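PDB 5HMQ: 3-dehydroshikimate dehydratase from Pseudomonas putida, which dehydrates 3-dehydroshikimate to protocatechuate with a divalent metal ion, a step in quinate and shikimate degradation. Local coordinates for residues I57-F62 with Q91-D96; M3-A8 with G27-E32; D578-G583 with A607-Y612; Y573-D578 with E585-Y590; L301-D306 with I343-E348. All blocks are in the same frame, centred on the assembly; numbering follows the deposited sequence.

Interaction 1: I57-F62 with Q91-D96; sequences IAITLF and QELGTD
Two polar links join the start of strand 58-66 to the turn after helix 76-93, one direct and one through water. Thr95 OG1 donates to Ile59 O at 2.8 Å. The hydroxyl stands anti to the backbone N of Thr95 (chi1 -169°), which carries it across to the strand, and it comes down on the carbonyl from above, 50° out of the plane. A water accepts from Ile59 N at 2.8 Å and passes a weak bond on to Gly94 O.

Packing starts at Ile59, which meets the turn with both branches: CG2 presses on Thr95 CB at 3.6 Å, while CD1 lies against the carbonyl O of Leu93 at 3.5 Å and beside Leu93 CB. Deeper in, Leu93 CD1 meets Phe62 CD1 at 3.8 Å, the two side chains crossing at about a right angle, and Thr95 CG2 backs onto Phe62 CB at 4.1 Å. Helix 45-55 adds Cys52 against Ile59 and Val48 against Leu93.

Gly94, just past the helix, takes positive phi (84°), a conformation that suits glycine. The contact belongs to a beta-alpha-beta unit of the TIM barrel, strand 58-66, helix 76-93 and strand 97-101. Leu61 turns the other way, its side chain about 4 Å from that of the metal ligand Gln193.

Phe62 bonds through its backbone to Leu97 and Leu99 of the next strand; at Ile59, before that pairing begins, a threonine hydroxyl and a water serve the peptide groups instead.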
# COMPACT_ATOMS: atom_id res chain seq x y z
N ILE C 57 19.66 2.97 -20.44
CA ILE C 57 20.14 2.16 -19.33
C ILE C 57 20.71 0.86 -19.89
O ILE C 57 20.23 0.33 -20.90
CB ILE C 57 19.04 1.88 -18.28
CG1 ILE C 57 17.87 1.13 -18.92
CG2 ILE C 57 18.59 3.17 -17.62
CD1 ILE C 57 16.80 0.71 -17.93
N ALA C 58 21.75 0.36 -19.24
CA ALA C 58 22.38 -0.89 -19.63
C ALA C 58 21.79 -2.05 -18.84
O ALA C 58 21.26 -1.88 -17.74
CB ALA C 58 23.89 -0.82 -19.40
N ILE C 59 21.85 -3.24 -19.44
CA ILE C 59 21.49 -4.47 -18.74
C ILE C 59 22.78 -5.02 -18.14
O ILE C 59 23.61 -5.61 -18.83
CB ILE C 59 20.82 -5.48 -19.67
CG1 ILE C 59 19.52 -4.90 -20.23
CG2 ILE C 59 20.54 -6.78 -18.93
CD1 ILE C 59 18.78 -5.84 -21.16
N THR C 60 22.95 -4.81 -16.83
CA THR C 60 24.21 -5.11 -16.16
C THR C 60 24.30 -6.54 -15.64
O THR C 60 25.39 -6.97 -15.26
CB THR C 60 24.43 -4.13 -15.00
OG1 THR C 60 23.38 -4.29 -14.04
CG2 THR C 60 24.44 -2.70 -15.50
N LEU C 61 23.19 -7.28 -15.61
CA LEU C 61 23.20 -8.63 -15.07
C LEU C 61 21.92 -9.35 -15.46
O LEU C 61 20.85 -8.74 -15.51
CB LEU C 61 23.34 -8.61 -13.54
CG LEU C 61 23.21 -9.95 -12.81
CD1 LEU C 61 24.38 -10.86 -13.12
CD2 LEU C 61 23.08 -9.74 -11.31
N PHE C 62 22.05 -10.65 -15.73
CA PHE C 62 20.91 -11.55 -15.90
C PHE C 62 20.93 -12.54 -14.75
O PHE C 62 21.99 -13.10 -14.42
CB PHE C 62 20.98 -12.27 -17.24
CG PHE C 62 19.90 -13.32 -17.42
CD1 PHE C 62 18.61 -12.95 -17.74
CD2 PHE C 62 20.19 -14.66 -17.25
CE1 PHE C 62 17.62 -13.90 -17.90
CE2 PHE C 62 19.21 -15.62 -17.40
CZ PHE C 62 17.92 -15.24 -17.73
N GLN C 91 22.84 -13.08 -24.88
CA GLN C 91 23.32 -12.42 -26.09
C GLN C 91 22.19 -11.71 -26.83
O GLN C 91 22.43 -10.70 -27.50
CB GLN C 91 24.04 -13.43 -26.98
CG GLN C 91 25.47 -13.67 -26.53
CD GLN C 91 26.16 -14.79 -27.28
OE1 GLN C 91 25.52 -15.61 -27.93
NE2 GLN C 91 27.48 -14.83 -27.18
N GLU C 92 20.95 -12.21 -26.72
CA GLU C 92 19.84 -11.44 -27.28
C GLU C 92 19.50 -10.24 -26.41
O GLU C 92 19.01 -9.22 -26.92
CB GLU C 92 18.61 -12.33 -27.45
CG GLU C 92 18.81 -13.50 -28.39
CD GLU C 92 18.68 -13.07 -29.84
OE1 GLU C 92 18.10 -11.98 -30.08
OE2 GLU C 92 19.12 -13.82 -30.73
N LEU C 93 19.75 -10.32 -25.10
CA LEU C 93 19.54 -9.18 -24.21
C LEU C 93 20.65 -8.14 -24.32
O LEU C 93 20.41 -6.97 -24.00
CB LEU C 93 19.43 -9.66 -22.77
CG LEU C 93 18.17 -10.45 -22.40
CD1 LEU C 93 18.29 -11.01 -21.00
CD2 LEU C 93 16.94 -9.56 -22.52
N GLY C 94 21.84 -8.54 -24.75
CA GLY C 94 22.96 -7.61 -24.78
C GLY C 94 23.69 -7.46 -23.47
O GLY C 94 24.28 -6.41 -23.21
N THR C 95 23.67 -8.49 -22.63
CA THR C 95 24.37 -8.49 -21.36
C THR C 95 25.39 -9.63 -21.37
O THR C 95 25.26 -10.59 -22.13
CB THR C 95 23.41 -8.64 -20.17
OG1 THR C 95 24.10 -8.38 -18.95
CG2 THR C 95 22.81 -10.04 -20.13
N ASP C 96 26.41 -9.51 -20.53
CA ASP C 96 27.50 -10.48 -20.53
C ASP C 96 27.74 -11.14 -19.18
O ASP C 96 28.71 -11.89 -19.03
CB ASP C 96 28.80 -9.81 -21.02
CG ASP C 96 29.49 -9.01 -19.93
OD1 ASP C 96 28.80 -8.40 -19.10
OD2 ASP C 96 30.74 -9.00 -19.91
O HOH W 1 23.69 -3.49 -21.54

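Interaction 2: M3-A8 with G27-E32; sequences MQRSIA and GFDGVE
Arg5 is gripped at both ends of its backbone. Its N donates in a nearly straight bond (170°) to Asp29 OD2 at 3.0 Å, which accepts through its anti lone pair. Its O takes two donors, Asp29 N at 2.8 Å and Gly30 N at 2.9 Å, the first in the carbonyl plane and the second above it. A water accepts from Arg5 NH1 and donates to Gly27 O and Asp29 OD2, while Arg5 NE goes on to a salt bridge with Glu267. Farther along, Glu32 N bonds to Ile7 O at 3.1 Å, again from above the carbonyl plane.

This is the first beta-alpha-beta crossover of the TIM barrel: strand 6-8, helix 16-25, a Schellman motif at Gly27, then strand 30-34 running parallel to the first. Having no side chain, Gly30 lets Ser6 come close, their CA atoms 4.1 Å apart. On the helix side Ile7 CG2 sits squarely over the Phe28 ring, 3.6 Å from its centroid and 5° off the normal, a CH-pi contact. Toward the barrel interior Glu32 OE1 lies 3.4 Å from Ala8 CB; its carboxylate is held by Gln63, Ser239 and the metal ligand Gln193, a second-shell position.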
# COMPACT_ATOMS: atom_id res chain seq x y z
N MSE C 3 29.98 5.09 -9.80
CA MSE C 3 29.76 3.70 -10.17
C MSE C 3 28.48 3.55 -10.98
O MSE C 3 27.58 4.39 -10.91
CB MSE C 3 29.70 2.81 -8.94
CG MSE C 3 31.05 2.30 -8.48
SE MSE C 3 30.89 1.58 -6.68
CE MSE C 3 31.92 -0.03 -6.91
N GLN C 4 28.41 2.46 -11.75
CA GLN C 4 27.20 2.12 -12.49
C GLN C 4 26.13 1.66 -11.51
O GLN C 4 26.22 0.58 -10.94
CB GLN C 4 27.51 1.03 -13.51
CG GLN C 4 26.64 1.06 -14.75
CD GLN C 4 26.97 -0.07 -15.70
OE1 GLN C 4 27.49 -1.11 -15.30
NE2 GLN C 4 26.66 0.13 -16.98
N ARG C 5 25.11 2.49 -11.30
CA ARG C 5 24.05 2.19 -10.35
C ARG C 5 22.94 1.42 -11.05
O ARG C 5 22.38 1.90 -12.04
CB ARG C 5 23.51 3.48 -9.73
CG ARG C 5 24.58 4.27 -8.99
CD ARG C 5 24.00 5.51 -8.33
NE ARG C 5 25.05 6.37 -7.80
CZ ARG C 5 25.35 7.56 -8.30
NH1 ARG C 5 24.67 8.04 -9.33
NH2 ARG C 5 26.32 8.29 -7.76
N SER C 6 22.63 0.24 -10.54
CA SER C 6 21.60 -0.60 -11.14
C SER C 6 20.62 -1.05 -10.06
O SER C 6 20.84 -0.85 -8.86
CB SER C 6 22.22 -1.82 -11.86
OG SER C 6 23.11 -2.52 -11.01
N ILE C 7 19.53 -1.66 -10.49
CA ILE C 7 18.54 -2.23 -9.58
C ILE C 7 17.89 -3.43 -10.27
O ILE C 7 17.61 -3.39 -11.48
CB ILE C 7 17.49 -1.18 -9.15
CG1 ILE C 7 16.41 -1.82 -8.27
CG2 ILE C 7 16.88 -0.49 -10.36
CD1 ILE C 7 15.45 -0.80 -7.67
N ALA C 8 17.68 -4.50 -9.52
CA ALA C 8 17.03 -5.68 -10.07
C ALA C 8 15.54 -5.42 -10.28
O ALA C 8 14.89 -4.77 -9.46
CB ALA C 8 17.23 -6.89 -9.16
N GLY C 27 16.95 7.72 -12.65
CA GLY C 27 18.35 8.06 -12.79
C GLY C 27 19.32 6.91 -12.66
O GLY C 27 20.52 7.16 -12.51
N PHE C 28 18.85 5.67 -12.71
CA PHE C 28 19.75 4.53 -12.69
C PHE C 28 20.53 4.43 -14.00
O PHE C 28 20.09 4.89 -15.05
CB PHE C 28 18.98 3.23 -12.47
CG PHE C 28 18.51 3.02 -11.06
CD1 PHE C 28 19.34 2.43 -10.12
CD2 PHE C 28 17.23 3.40 -10.69
CE1 PHE C 28 18.90 2.23 -8.83
CE2 PHE C 28 16.79 3.20 -9.39
CZ PHE C 28 17.63 2.62 -8.46
N ASP C 29 21.71 3.81 -13.92
CA ASP C 29 22.50 3.53 -15.11
C ASP C 29 22.22 2.15 -15.68
O ASP C 29 22.32 1.97 -16.90
CB ASP C 29 24.00 3.65 -14.79
CG ASP C 29 24.36 4.97 -14.15
OD1 ASP C 29 24.36 6.00 -14.86
OD2 ASP C 29 24.65 4.98 -12.94
N GLY C 30 21.86 1.19 -14.84
CA GLY C 30 21.73 -0.19 -15.26
C GLY C 30 20.55 -0.88 -14.60
O GLY C 30 19.86 -0.30 -13.75
N VAL C 31 20.32 -2.12 -15.01
CA VAL C 31 19.22 -2.92 -14.49
C VAL C 31 19.62 -4.39 -14.52
O VAL C 31 20.24 -4.85 -15.48
CB VAL C 31 17.92 -2.68 -15.29
CG1 VAL C 31 18.17 -2.84 -16.78
CG2 VAL C 31 16.83 -3.62 -14.83
N GLU C 32 19.29 -5.11 -13.46
CA GLU C 32 19.36 -6.57 -13.47
C GLU C 32 18.04 -7.11 -13.98
O GLU C 32 16.98 -6.79 -13.43
CB GLU C 32 19.66 -7.14 -12.08
CG GLU C 32 20.49 -6.28 -11.15
CD GLU C 32 20.66 -6.92 -9.77
OE1 GLU C 32 20.39 -8.14 -9.65
OE2 GLU C 32 21.05 -6.22 -8.82
O HOH W 2 22.99 6.76 -11.57

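Interaction 3: D578-G583 with A607-Y612; sequences DRDAQG and AGYAGY
The Tyr609 ring is the piece that fits against 578-583, and it is met along its edge. Asp578 OD2 lies in the ring plane beside the hydroxyl, its carboxylate turned 84° to the ring; the modelled 2.3 Å from Asp578 OD2 to Tyr609 OH is too short to interpret as it stands. Asp580 and Tyr609 lie antiparallel, tip toward base, their planes 18° apart, with Asp580 OD2 3.6 Å from Tyr609 CA. The backbone N of Asp580 also sits at the ring edge, 3.9 Å from Tyr609 CD2. Farther out, Ala607 CB lies 4.2 Å from Gly583 O.

Residues 578-583 run from the end of strand 576-579 into the turn of its hairpin with strand 585-590, at the margin of the second VOC-type sheet; 607-612 lead from strand 599-606 toward helix 617-625. Tyr609 gets there with CG anti to its backbone N (chi1 -176°), after Ala607 and Gly608 have taken positive phi. Asp580 OD1 takes weak bonds from Gln582 N and Gly584 N. Around the tyrosine, Arg605 NE bonds to Tyr609 O, Gly613 N bonds weakly to Tyr609 OH, and Tyr612 stands edge-to-face with the metal ligand His445.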
# COMPACT_ATOMS: atom_id res chain seq x y z
N ASP C 578 7.59 6.64 34.44
CA ASP C 578 8.58 5.69 33.94
C ASP C 578 9.94 6.05 34.53
O ASP C 578 10.20 7.21 34.86
CB ASP C 578 8.65 5.70 32.41
CG ASP C 578 9.45 4.53 31.86
OD1 ASP C 578 9.35 3.42 32.41
OD2 ASP C 578 10.20 4.74 30.88
N ARG C 579 10.79 5.04 34.67
CA ARG C 579 12.13 5.21 35.23
C ARG C 579 13.11 4.39 34.41
O ARG C 579 12.85 3.22 34.13
CB ARG C 579 12.19 4.75 36.69
CG ARG C 579 13.58 4.84 37.30
CD ARG C 579 13.61 4.21 38.68
NE ARG C 579 12.62 4.74 39.61
CZ ARG C 579 12.49 4.32 40.86
NH1 ARG C 579 13.28 3.36 41.32
NH2 ARG C 579 11.57 4.84 41.66
N ASP C 580 14.24 4.99 34.05
CA ASP C 580 15.28 4.26 33.32
C ASP C 580 16.12 3.45 34.31
O ASP C 580 15.80 3.34 35.50
CB ASP C 580 16.12 5.21 32.48
CG ASP C 580 16.81 6.29 33.30
OD1 ASP C 580 17.15 6.06 34.47
OD2 ASP C 580 17.02 7.39 32.74
N ALA C 581 17.22 2.87 33.83
CA ALA C 581 18.10 2.10 34.69
C ALA C 581 19.13 2.96 35.42
O ALA C 581 19.74 2.48 36.38
CB ALA C 581 18.83 1.03 33.87
N GLN C 582 19.33 4.21 35.00
CA GLN C 582 20.30 5.10 35.62
C GLN C 582 19.64 6.21 36.43
O GLN C 582 20.18 7.31 36.55
CB GLN C 582 21.23 5.69 34.56
CG GLN C 582 22.10 4.66 33.86
CD GLN C 582 23.54 5.13 33.69
OE1 GLN C 582 24.47 4.54 34.24
NE2 GLN C 582 23.73 6.20 32.92
N GLY C 583 18.47 5.92 37.00
CA GLY C 583 17.80 6.84 37.91
C GLY C 583 17.02 7.96 37.26
O GLY C 583 16.31 8.69 37.97
N ALA C 607 16.65 13.94 35.73
CA ALA C 607 17.96 13.29 35.80
C ALA C 607 18.29 12.49 34.54
O ALA C 607 18.67 11.32 34.59
CB ALA C 607 18.05 12.40 37.04
N GLY C 608 18.14 13.15 33.39
CA GLY C 608 18.63 12.58 32.15
C GLY C 608 17.79 11.49 31.52
O GLY C 608 18.29 10.77 30.65
N TYR C 609 16.53 11.33 31.93
CA TYR C 609 15.65 10.39 31.24
C TYR C 609 15.55 10.76 29.77
O TYR C 609 15.31 11.92 29.42
CB TYR C 609 14.27 10.37 31.89
CG TYR C 609 13.34 9.34 31.29
CD1 TYR C 609 12.56 9.64 30.18
CD2 TYR C 609 13.24 8.06 31.82
CE1 TYR C 609 11.71 8.71 29.61
CE2 TYR C 609 12.39 7.12 31.27
CZ TYR C 609 11.63 7.45 30.17
OH TYR C 609 10.78 6.52 29.61
N ALA C 610 15.71 9.76 28.89
CA ALA C 610 15.82 10.00 27.46
C ALA C 610 14.77 9.30 26.61
O ALA C 610 14.69 9.58 25.41
CB ALA C 610 17.21 9.60 26.95
N GLY C 611 13.96 8.41 27.18
CA GLY C 611 12.98 7.66 26.41
C GLY C 611 11.69 8.42 26.17
O GLY C 611 11.62 9.65 26.30
N TYR C 612 10.66 7.67 25.82
CA TYR C 612 9.34 8.22 25.53
C TYR C 612 8.26 7.71 26.48
O TYR C 612 7.09 8.05 26.30
CB TYR C 612 8.90 7.91 24.09
CG TYR C 612 9.74 8.52 22.99
CD1 TYR C 612 9.64 9.87 22.68
CD2 TYR C 612 10.58 7.73 22.21
CE1 TYR C 612 10.38 10.43 21.65
CE2 TYR C 612 11.33 8.28 21.18
CZ TYR C 612 11.22 9.63 20.91
OH TYR C 612 11.97 10.18 19.89

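Interaction 4: Y573-D578 with E585-Y590; sequences YNVLYD and ELFHVY
Four backbone bonds zip the two strands together. Leu576 and His588 form one hydrogen-bonded pair, with Leu576 N to His588 O at 2.9 Å and His588 N returning to Leu576 O. Asp578 and Leu586 form the next, with Leu586 N to Asp578 O at 2.8 Å and a return bond from Asp578 N. Tyr577 and Phe587 are the non-hydrogen-bonded pair between them.

The polar side-chain link is Tyr577 OH to Glu585 OE2, very short at 2.3 Å; the hydroxyl meets the anti lone pair of a carboxylate turned square to the ring. Arg579 NE also bonds to this hydroxyl.

The Tyr577 and Phe587 side chains share one face of the sheet, their rings oblique at 45° with Tyr577 CD1 3.4 Å from Phe587 CE1. On the other face Leu576 CD1 meets the edge of the Tyr590 ring, 3.7 Å from Tyr590 CD2. His588 sets CG between the backbone N and the carbonyl carbon (chi1 59°), so its CD2 sits 3.3 Å from Leu576 O.

This is an antiparallel beta hairpin at the margin of the dioxygenase-like VOC sheet; His588, bonded through ND1 to the magnesium ligand Glu601, belongs to that site's second shell.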
# COMPACT_ATOMS: atom_id res chain seq x y z
N TYR C 573 -3.26 13.39 40.43
CA TYR C 573 -3.00 14.22 39.26
C TYR C 573 -2.97 13.42 37.97
O TYR C 573 -2.62 13.97 36.92
CB TYR C 573 -1.67 14.97 39.42
CG TYR C 573 -1.67 16.09 40.44
CD1 TYR C 573 -1.56 15.84 41.80
CD2 TYR C 573 -1.75 17.42 40.03
CE1 TYR C 573 -1.55 16.86 42.72
CE2 TYR C 573 -1.74 18.45 40.95
CZ TYR C 573 -1.64 18.16 42.30
OH TYR C 573 -1.63 19.18 43.22
N ASN C 574 -3.33 12.13 38.01
CA ASN C 574 -3.40 11.27 36.83
C ASN C 574 -2.10 11.34 36.02
O ASN C 574 -2.11 11.35 34.79
CB ASN C 574 -4.60 11.63 35.96
CG ASN C 574 -5.92 11.32 36.64
OD1 ASN C 574 -6.23 10.17 36.92
ND2 ASN C 574 -6.71 12.36 36.90
N VAL C 575 -0.97 11.38 36.73
CA VAL C 575 0.34 11.44 36.09
C VAL C 575 0.84 10.02 35.86
O VAL C 575 0.76 9.17 36.75
CB VAL C 575 1.32 12.25 36.94
CG1 VAL C 575 2.71 12.24 36.31
CG2 VAL C 575 0.83 13.67 37.11
N LEU C 576 1.37 9.77 34.67
CA LEU C 576 1.99 8.51 34.30
C LEU C 576 3.50 8.59 34.52
O LEU C 576 4.09 9.67 34.46
CB LEU C 576 1.67 8.16 32.85
CG LEU C 576 0.17 7.97 32.58
CD1 LEU C 576 -0.13 8.09 31.10
CD2 LEU C 576 -0.29 6.62 33.09
N TYR C 577 4.11 7.44 34.77
CA TYR C 577 5.47 7.40 35.29
C TYR C 577 6.30 6.35 34.57
O TYR C 577 5.79 5.31 34.14
CB TYR C 577 5.46 7.12 36.80
CG TYR C 577 6.83 6.98 37.43
CD1 TYR C 577 7.59 8.10 37.74
CD2 TYR C 577 7.36 5.73 37.72
CE1 TYR C 577 8.84 7.98 38.31
CE2 TYR C 577 8.60 5.60 38.30
CZ TYR C 577 9.34 6.72 38.59
OH TYR C 577 10.59 6.60 39.16
N ASP C 578 7.59 6.64 34.44
CA ASP C 578 8.58 5.69 33.94
C ASP C 578 9.94 6.05 34.53
O ASP C 578 10.20 7.21 34.86
CB ASP C 578 8.65 5.70 32.41
CG ASP C 578 9.45 4.53 31.86
OD1 ASP C 578 9.35 3.42 32.41
OD2 ASP C 578 10.20 4.74 30.88
N GLU C 585 13.96 9.75 35.43
CA GLU C 585 12.54 9.54 35.60
C GLU C 585 11.75 10.38 34.60
O GLU C 585 12.19 11.46 34.20
CB GLU C 585 12.08 9.88 37.02
CG GLU C 585 12.61 8.94 38.08
CD GLU C 585 12.15 9.33 39.47
OE1 GLU C 585 12.48 10.45 39.91
OE2 GLU C 585 11.44 8.52 40.11
N LEU C 586 10.58 9.88 34.23
CA LEU C 586 9.67 10.58 33.33
C LEU C 586 8.32 10.74 34.00
O LEU C 586 7.77 9.77 34.55
CB LEU C 586 9.51 9.82 32.01
CG LEU C 586 8.56 10.46 30.99
CD1 LEU C 586 9.12 11.78 30.49
CD2 LEU C 586 8.27 9.52 29.84
N PHE C 587 7.78 11.95 33.95
CA PHE C 587 6.42 12.25 34.39
C PHE C 587 5.70 12.87 33.20
O PHE C 587 6.11 13.92 32.71
CB PHE C 587 6.42 13.20 35.58
CG PHE C 587 7.30 12.77 36.71
CD1 PHE C 587 6.88 11.82 37.62
CD2 PHE C 587 8.57 13.32 36.87
CE1 PHE C 587 7.70 11.42 38.66
CE2 PHE C 587 9.39 12.93 37.91
CZ PHE C 587 8.95 11.98 38.81
N HIS C 588 4.63 12.22 32.75
CA HIS C 588 3.93 12.70 31.57
C HIS C 588 2.45 12.38 31.67
O HIS C 588 2.04 11.44 32.35
CB HIS C 588 4.53 12.09 30.29
CG HIS C 588 4.50 10.59 30.24
ND1 HIS C 588 4.23 9.89 29.08
CD2 HIS C 588 4.72 9.66 31.20
CE1 HIS C 588 4.27 8.60 29.33
NE2 HIS C 588 4.57 8.43 30.60
N VAL C 589 1.65 13.21 31.00
CA VAL C 589 0.20 13.04 30.91
C VAL C 589 -0.23 13.24 29.47
O VAL C 589 0.47 13.86 28.66
CB VAL C 589 -0.56 14.02 31.83
CG1 VAL C 589 -0.24 13.75 33.29
CG2 VAL C 589 -0.24 15.47 31.46
N TYR C 590 -1.40 12.70 29.14
CA TYR C 590 -1.95 12.80 27.80
C TYR C 590 -3.33 13.44 27.84
O TYR C 590 -4.09 13.27 28.80
CB TYR C 590 -2.05 11.42 27.13
CG TYR C 590 -0.73 10.72 26.94
CD1 TYR C 590 0.11 11.07 25.90
CD2 TYR C 590 -0.33 9.71 27.80
CE1 TYR C 590 1.32 10.43 25.71
CE2 TYR C 590 0.88 9.06 27.62
CZ TYR C 590 1.70 9.43 26.57
OH TYR C 590 2.91 8.79 26.38

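Interaction 5: L301-D306 with I343-E348; sequences LEFAVD and IVLNAE
Strands 295-304 and 341-346 are the first and last of the beta-alpha-beta-beta-beta module that defines the VOC (glyoxalase) fold, and they lie parallel side by side in its sheet. Val344 N donates to Leu301 O at 2.7 Å. Phe303 N to Val344 O is as straight, and Asn346 N to Phe303 O, at 2.9 Å, is more bent; in all three the donor lies almost in line with the carbonyl. Val305 N to Asn346 O continues the pairing as the chain leaves the strand, with the donor above the carbonyl plane.

One face carries Leu301, Phe303, Ile343 and Leu345. Ile343 CG2 touches Phe303 CD1 at 3.9 Å and Leu345 CD2 comes up to Phe303 CB; helix 307-319 packs on this face through Leu313 and Leu317. Asp306 caps that helix, its OD1 accepting from Val309 N.

On the opposite face Glu302 and Asn346 run alongside each other, both with CG anti to the backbone N. Asn346 ND2 donates to the anti lone pair of Glu302 OE2 at 2.9 Å, while Glu302 OE1 bonds with Tyr412 OH. The other end of the amide makes an Asx turn, with Asn346 OD1 accepting from Glu348 N at 3.2 Å.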
# COMPACT_ATOMS: atom_id res chain seq x y z
N LEU C 301 4.71 25.29 14.25
CA LEU C 301 3.80 24.33 13.64
C LEU C 301 2.69 25.10 12.94
O LEU C 301 2.18 26.09 13.46
CB LEU C 301 3.20 23.40 14.70
CG LEU C 301 4.16 22.57 15.55
CD1 LEU C 301 3.40 21.72 16.55
CD2 LEU C 301 5.04 21.68 14.67
N GLU C 302 2.34 24.65 11.73
CA GLU C 302 1.27 25.26 10.95
C GLU C 302 0.14 24.25 10.79
O GLU C 302 0.34 23.17 10.21
CB GLU C 302 1.78 25.72 9.58
CG GLU C 302 0.71 26.43 8.75
CD GLU C 302 1.20 26.85 7.37
OE1 GLU C 302 2.38 26.59 7.05
OE2 GLU C 302 0.40 27.43 6.61
N PHE C 303 -1.03 24.59 11.30
CA PHE C 303 -2.20 23.73 11.22
C PHE C 303 -3.17 24.26 10.17
O PHE C 303 -3.40 25.46 10.06
CB PHE C 303 -2.92 23.63 12.57
CG PHE C 303 -2.24 22.73 13.56
CD1 PHE C 303 -1.26 23.23 14.41
CD2 PHE C 303 -2.58 21.39 13.64
CE1 PHE C 303 -0.64 22.39 15.32
CE2 PHE C 303 -1.97 20.56 14.55
CZ PHE C 303 -0.99 21.06 15.40
N ALA C 304 -3.74 23.33 9.39
CA ALA C 304 -4.74 23.66 8.39
C ALA C 304 -6.12 23.45 9.00
O ALA C 304 -6.46 22.34 9.40
CB ALA C 304 -4.57 22.80 7.14
N VAL C 305 -6.90 24.53 9.07
CA VAL C 305 -8.21 24.53 9.72
C VAL C 305 -9.12 25.50 8.99
O VAL C 305 -8.68 26.31 8.17
CB VAL C 305 -8.11 24.93 11.22
CG1 VAL C 305 -7.46 23.83 12.05
CG2 VAL C 305 -7.33 26.24 11.36
N ASP C 306 -10.41 25.43 9.30
CA ASP C 306 -11.35 26.48 8.95
C ASP C 306 -11.62 27.32 10.20
O ASP C 306 -11.02 27.11 11.25
CB ASP C 306 -12.63 25.88 8.34
CG ASP C 306 -13.40 24.99 9.30
OD1 ASP C 306 -13.06 24.92 10.49
OD2 ASP C 306 -14.37 24.34 8.84
N ILE C 343 2.76 28.27 17.36
CA ILE C 343 1.76 27.50 16.63
C ILE C 343 0.95 28.45 15.77
O ILE C 343 0.42 29.45 16.27
CB ILE C 343 0.84 26.70 17.58
CG1 ILE C 343 1.65 25.61 18.28
CG2 ILE C 343 -0.31 26.09 16.81
CD1 ILE C 343 0.86 24.83 19.31
N VAL C 344 0.86 28.16 14.48
CA VAL C 344 0.17 29.00 13.51
C VAL C 344 -1.11 28.29 13.09
O VAL C 344 -1.07 27.16 12.59
CB VAL C 344 1.06 29.29 12.29
CG1 VAL C 344 0.32 30.14 11.27
CG2 VAL C 344 2.39 29.92 12.72
N LEU C 345 -2.25 28.94 13.30
CA LEU C 345 -3.55 28.41 12.89
C LEU C 345 -3.94 29.07 11.57
O LEU C 345 -4.28 30.26 11.54
CB LEU C 345 -4.61 28.65 13.96
CG LEU C 345 -4.34 28.07 15.36
CD1 LEU C 345 -5.55 28.28 16.26
CD2 LEU C 345 -3.99 26.59 15.26
N ASN C 346 -3.88 28.30 10.49
CA ASN C 346 -4.08 28.82 9.13
C ASN C 346 -5.51 28.48 8.70
O ASN C 346 -5.82 27.33 8.38
CB ASN C 346 -3.04 28.22 8.19
CG ASN C 346 -3.13 28.78 6.78
OD1 ASN C 346 -3.97 29.62 6.48
ND2 ASN C 346 -2.23 28.33 5.91
N ALA C 347 -6.37 29.49 8.71
CA ALA C 347 -7.75 29.35 8.26
C ALA C 347 -8.03 30.13 6.97
O ALA C 347 -9.20 30.30 6.60
CB ALA C 347 -8.72 29.79 9.36
N GLU C 348 -6.99 30.60 6.30
CA GLU C 348 -7.16 31.35 5.06
C GLU C 348 -7.67 30.44 3.95
O GLU C 348 -7.01 29.44 3.64
CB GLU C 348 -5.85 32.01 4.65
CG GLU C 348 -5.91 32.80 3.35
CD GLU C 348 -6.61 34.14 3.49
OE1 GLU C 348 -7.19 34.42 4.57
OE2 GLU C 348 -6.58 34.93 2.52

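In the fold
From the N terminus, interaction 2 closes the first crossover of the TIM barrel, and interaction 1 follows in series with the crossover after strand 58-66. The two touch because strands 30-34 and 58-66 are neighbours: Ala58 N probably bonds to Asp29 O and Thr60 N to Val31 O. Interaction 5 comes next, closing a longer loop within the first VOC-type module, its nearest atoms about 31 Å from interaction 2. Interactions 4 and 3 come last and cross along the chain, sharing Asp578: 573-578 with 585-590 closes the short hairpin, while 578-583 with 607-612 brings the following loop back over its turn, Tyr609 packing on Leu586.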